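Local atomic coordinates of penicillin-binding protein 2B (Streptococcus pneumoniae, PDB entry 2WAD), a protein that forms peptide cross-links between neighbouring glycan strands of cell wall peptidoglycan, probably within the elongasome that makes peripheral peptidoglycan. Residues Phe415-Tyr425 with Tyr442-Leu453. Numbering follows the deposited sequence.
Sequences FQGSAPIYSWY and YSSNAYVVQTAL. Unlike the reference sequence in segment 415-425: Y422 (reference Asn). Unlike the reference sequence in segment 442-453: A446 (reference Thr), V448 (reference Met).
F415 lays the edge of its ring against two residues one turn apart on helix 445-455: CZ lies 3.9 Å from CG1 of V449, and CE1 lies 4.1 Å from CD2 of L453, both methyls near the ring plane. V449 holds CG1 anti to its backbone N (chi1 170°), which sends that methyl to F415 and also to CD1 of I421. The CG2 branch of I421 reaches CB of N445, where the apolar part gives way to polar bonds.

There the loop meets the beginning of the helix. The backbone N of N445 donates to OG of S423 over 2.8 Å, while its side-chain ND2 donates to O of Y422, an oxygen lying in the plane of the N445 side-chain amide. One asparagine thus ties down two successive loop residues, and its OD1 is left to accept from K389. S444, the N-cap, takes the N-H of Y447 on its OG. The OH of Y425 sits 3.4 Å from CB of S444, and both hydroxyls bond to D410.

Farther out, the indole NE1 of W424 donates to O of Y442 over 2.8 Å, with that oxygen at the ring edge; CD1 of Y425 lies over one indole face, toward its rim. A water bridges N of W424 and O of S443, whose OG bonds to S386, the inferred acyl-ester serine, and to K615. S443 and N445 fit the SxN motif of penicillin-binding transpeptidases, so the loop packs directly against a turn of probable active-site residues, whose S443 O and N445 OD1 both accept from K389.

S443, at positive phi, also closes helix 436-442 with a Schellman motif. Helix 509-515 touches I421 and V449 through I513, strand 432-434 meets Y425, Y442 and S444, and strand 408-410 runs beside A446 and Q450.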
loop_
_atom_site.group_PDB
_atom_site.type_symbol
_atom_site.label_atom_id
_atom_site.label_comp_id
_atom_site.label_asym_id
_atom_site.label_seq_id
_atom_site.Cartn_x
_atom_site.Cartn_y
_atom_site.Cartn_z
ATOM N N PHE A 415 33.158 -0.103 -27.601
ATOM C CA PHE A 415 33.505 -1.491 -27.316
ATOM C C PHE A 415 33.195 -2.273 -28.593
ATOM O O PHE A 415 32.206 -1.955 -29.258
ATOM C CB PHE A 415 32.570 -2.081 -26.239
ATOM C CG PHE A 415 32.593 -1.375 -24.902
ATOM C CD1 PHE A 415 33.754 -1.304 -24.139
ATOM C CD2 PHE A 415 31.423 -0.827 -24.389
ATOM C CE1 PHE A 415 33.771 -0.666 -22.895
ATOM C CE2 PHE A 415 31.418 -0.201 -23.146
ATOM C CZ PHE A 415 32.584 -0.127 -22.383
ATOM N N GLN A 416 33.994 -3.300 -28.899
ATOM C CA GLN A 416 33.660 -4.275 -29.944
ATOM C C GLN A 416 32.267 -4.842 -29.707
ATOM O O GLN A 416 31.940 -5.254 -28.597
ATOM C CB GLN A 416 34.647 -5.456 -29.968
ATOM C CG GLN A 416 36.085 -5.050 -30.248
ATOM C CD GLN A 416 36.245 -4.417 -31.618
ATOM O OE1 GLN A 416 35.523 -4.780 -32.548
ATOM N NE2 GLN A 416 37.187 -3.472 -31.753
ATOM N N GLY A 417 31.445 -4.875 -30.744
ATOM C CA GLY A 417 30.149 -5.512 -30.625
ATOM C C GLY A 417 28.990 -4.610 -30.222
ATOM O O GLY A 417 27.866 -5.097 -30.118
ATOM N N SER A 418 29.228 -3.320 -29.977
ATOM C CA SER A 418 28.116 -2.397 -29.727
ATOM C C SER A 418 28.322 -0.982 -30.264
ATOM O O SER A 418 29.460 -0.552 -30.486
ATOM C CB SER A 418 27.687 -2.394 -28.255
ATOM O OG SER A 418 28.794 -2.311 -27.375
ATOM N N ALA A 419 27.218 -0.280 -30.503
ATOM C CA ALA A 419 27.246 1.090 -31.012
ATOM C C ALA A 419 28.012 1.939 -30.017
ATOM O O ALA A 419 27.980 1.648 -28.834
ATOM C CB ALA A 419 25.821 1.613 -31.155
ATOM N N PRO A 420 28.704 2.985 -30.490
ATOM C CA PRO A 420 29.428 3.890 -29.604
ATOM C C PRO A 420 28.458 4.561 -28.640
ATOM O O PRO A 420 27.312 4.825 -29.020
ATOM C CB PRO A 420 29.992 4.948 -30.557
ATOM C CG PRO A 420 29.925 4.362 -31.897
ATOM C CD PRO A 420 28.722 3.456 -31.884
ATOM N N ILE A 421 28.899 4.808 -27.406
ATOM C CA ILE A 421 28.051 5.446 -26.398
ATOM C C ILE A 421 28.440 6.910 -26.217
ATOM O O ILE A 421 29.622 7.213 -25.975
ATOM C CB ILE A 421 28.163 4.725 -25.019
ATOM C CG1 ILE A 421 27.568 3.314 -25.080
ATOM C CG2 ILE A 421 27.481 5.520 -23.939
ATOM C CD1 ILE A 421 28.318 2.336 -24.168
ATOM N N TYR A 422 27.438 7.791 -26.290
ATOM C CA TYR A 422 27.617 9.245 -26.129
ATOM C C TYR A 422 26.736 9.773 -25.003
ATOM O O TYR A 422 25.840 9.068 -24.518
ATOM C CB TYR A 422 27.213 9.997 -27.408
ATOM C CG TYR A 422 28.037 9.656 -28.624
ATOM C CD1 TYR A 422 29.222 10.317 -28.888
ATOM C CD2 TYR A 422 27.637 8.653 -29.495
ATOM C CE1 TYR A 422 29.989 9.998 -29.989
ATOM C CE2 TYR A 422 28.403 8.325 -30.599
ATOM C CZ TYR A 422 29.576 9.005 -30.849
ATOM O OH TYR A 422 30.347 8.686 -31.959
ATOM N N SER A 423 26.973 11.027 -24.619
ATOM C CA SER A 423 26.112 11.715 -23.667
ATOM C C SER A 423 25.161 12.605 -24.468
ATOM O O SER A 423 25.226 12.614 -25.694
ATOM C CB SER A 423 26.956 12.551 -22.702
ATOM O OG SER A 423 27.693 11.701 -21.835
ATOM N N TRP A 424 24.294 13.347 -23.792
ATOM C CA TRP A 424 23.325 14.205 -24.475
ATOM C C TRP A 424 24.009 15.251 -25.364
ATOM O O TRP A 424 23.457 15.659 -26.372
ATOM C CB TRP A 424 22.388 14.876 -23.463
ATOM C CG TRP A 424 23.036 15.870 -22.529
ATOM C CD1 TRP A 424 23.548 15.619 -21.276
ATOM C CD2 TRP A 424 23.188 17.280 -22.744
ATOM N NE1 TRP A 424 23.995 16.789 -20.701
ATOM C CE2 TRP A 424 23.800 17.819 -21.589
ATOM C CE3 TRP A 424 22.871 18.140 -23.802
ATOM C CZ2 TRP A 424 24.093 19.178 -21.467
ATOM C CZ3 TRP A 424 23.168 19.502 -23.668
ATOM C CH2 TRP A 424 23.769 20.000 -22.509
ATOM N N TYR A 425 25.227 15.643 -25.009
ATOM C CA TYR A 425 25.979 16.647 -25.760
ATOM C C TYR A 425 26.885 16.123 -26.893
ATOM O O TYR A 425 27.567 16.905 -27.545
ATOM C CB TYR A 425 26.802 17.482 -24.774
ATOM C CG TYR A 425 27.477 16.723 -23.644
ATOM C CD1 TYR A 425 26.913 16.695 -22.368
ATOM C CD2 TYR A 425 28.691 16.074 -23.837
ATOM C CE1 TYR A 425 27.521 16.030 -21.316
ATOM C CE2 TYR A 425 29.321 15.401 -22.792
ATOM C CZ TYR A 425 28.740 15.393 -21.531
ATOM O OH TYR A 425 29.372 14.740 -20.486
ATOM N N TYR A 442 26.947 17.512 -15.414
ATOM C CA TYR A 442 26.709 17.388 -16.852
ATOM C C TYR A 442 25.930 16.154 -17.292
ATOM O O TYR A 442 25.506 16.045 -18.451
ATOM C CB TYR A 442 28.029 17.381 -17.619
ATOM C CG TYR A 442 29.017 18.455 -17.256
ATOM C CD1 TYR A 442 28.612 19.655 -16.680
ATOM C CD2 TYR A 442 30.373 18.272 -17.509
ATOM C CE1 TYR A 442 29.546 20.638 -16.341
ATOM C CE2 TYR A 442 31.303 19.249 -17.189
ATOM C CZ TYR A 442 30.893 20.422 -16.597
ATOM O OH TYR A 442 31.855 21.369 -16.277
ATOM N N SER A 443 25.732 15.228 -16.359
ATOM C CA SER A 443 25.093 13.954 -16.663
ATOM C C SER A 443 25.908 13.160 -17.673
ATOM O O SER A 443 25.379 12.674 -18.667
ATOM C CB SER A 443 23.638 14.126 -17.124
ATOM O OG SER A 443 22.868 12.943 -16.882
ATOM N N SER A 444 27.201 13.044 -17.406
ATOM C CA SER A 444 28.099 12.333 -18.306
ATOM C C SER A 444 27.842 10.832 -18.290
ATOM O O SER A 444 27.948 10.188 -17.237
ATOM C CB SER A 444 29.546 12.588 -17.872
ATOM O OG SER A 444 30.405 11.655 -18.493
ATOM N N ASN A 445 27.525 10.262 -19.448
ATOM C CA ASN A 445 27.543 8.803 -19.565
ATOM C C ASN A 445 28.964 8.212 -19.574
ATOM O O ASN A 445 29.154 7.087 -19.116
ATOM C CB ASN A 445 26.790 8.320 -20.809
ATOM C CG ASN A 445 25.273 8.376 -20.664
ATOM O OD1 ASN A 445 24.708 8.390 -19.562
ATOM N ND2 ASN A 445 24.594 8.363 -21.805
ATOM N N ALA A 446 29.953 8.942 -20.091
ATOM C CA ALA A 446 31.323 8.417 -20.177
ATOM C C ALA A 446 31.862 8.063 -18.798
ATOM O O ALA A 446 32.585 7.068 -18.642
ATOM C CB ALA A 446 32.274 9.399 -20.848
ATOM N N TYR A 447 31.539 8.895 -17.815
ATOM C CA TYR A 447 32.098 8.692 -16.467
ATOM C C TYR A 447 31.575 7.387 -15.829
ATOM O O TYR A 447 32.356 6.636 -15.212
ATOM C CB TYR A 447 31.785 9.894 -15.567
ATOM C CG TYR A 447 32.626 9.969 -14.302
ATOM C CD1 TYR A 447 33.834 10.645 -14.299
ATOM C CD2 TYR A 447 32.226 9.342 -13.122
ATOM C CE1 TYR A 447 34.624 10.709 -13.160
ATOM C CE2 TYR A 447 33.017 9.386 -11.977
ATOM C CZ TYR A 447 34.208 10.076 -12.013
ATOM O OH TYR A 447 35.017 10.145 -10.905
ATOM N N VAL A 448 30.271 7.115 -15.989
ATOM C CA VAL A 448 29.633 5.995 -15.321
ATOM C C VAL A 448 29.830 4.679 -16.070
ATOM O O VAL A 448 29.805 3.621 -15.459
ATOM C CB VAL A 448 28.119 6.199 -15.052
ATOM C CG1 VAL A 448 27.889 7.215 -13.923
ATOM C CG2 VAL A 448 27.358 6.563 -16.321
ATOM N N VAL A 449 29.975 4.746 -17.387
ATOM C CA VAL A 449 30.281 3.579 -18.194
ATOM C C VAL A 449 31.727 3.105 -17.947
ATOM O O VAL A 449 31.984 1.910 -17.801
ATOM C CB VAL A 449 30.018 3.847 -19.692
ATOM C CG1 VAL A 449 30.581 2.719 -20.528
ATOM C CG2 VAL A 449 28.516 3.938 -19.958
ATOM N N GLN A 450 32.672 4.031 -17.878
ATOM C CA GLN A 450 34.036 3.708 -17.464
ATOM C C GLN A 450 34.092 3.180 -16.033
ATOM O O GLN A 450 34.758 2.200 -15.771
ATOM C CB GLN A 450 34.965 4.919 -17.641
ATOM C CG GLN A 450 35.342 5.183 -19.088
ATOM C CD GLN A 450 36.181 6.443 -19.276
ATOM O OE1 GLN A 450 37.381 6.357 -19.543
ATOM N NE2 GLN A 450 35.549 7.617 -19.180
ATOM N N THR A 451 33.360 3.789 -15.108
ATOM C CA THR A 451 33.221 3.233 -13.768
ATOM C C THR A 451 32.710 1.801 -13.745
ATOM O O THR A 451 33.324 0.966 -13.076
ATOM C CB THR A 451 32.320 4.084 -12.855
ATOM O OG1 THR A 451 32.875 5.395 -12.715
ATOM C CG2 THR A 451 32.209 3.456 -11.475
ATOM N N ALA A 452 31.602 1.516 -14.439
ATOM C CA ALA A 452 31.087 0.137 -14.513
ATOM C C ALA A 452 32.091 -0.861 -15.109
ATOM O O ALA A 452 32.283 -1.953 -14.579
ATOM C CB ALA A 452 29.765 0.060 -15.306
ATOM N N LEU A 453 32.695 -0.535 -16.246
ATOM C CA LEU A 453 33.725 -1.425 -16.787
ATOM C C LEU A 453 34.761 -1.753 -15.697
ATOM O O LEU A 453 35.246 -2.872 -15.608
ATOM C CB LEU A 453 34.395 -0.794 -18.010
ATOM C CG LEU A 453 35.440 -1.648 -18.733
ATOM C CD1 LEU A 453 34.771 -2.802 -19.459
ATOM C CD2 LEU A 453 36.258 -0.814 -19.698
HETATM O O HOH W 1 23.717 11.792 -21.204
#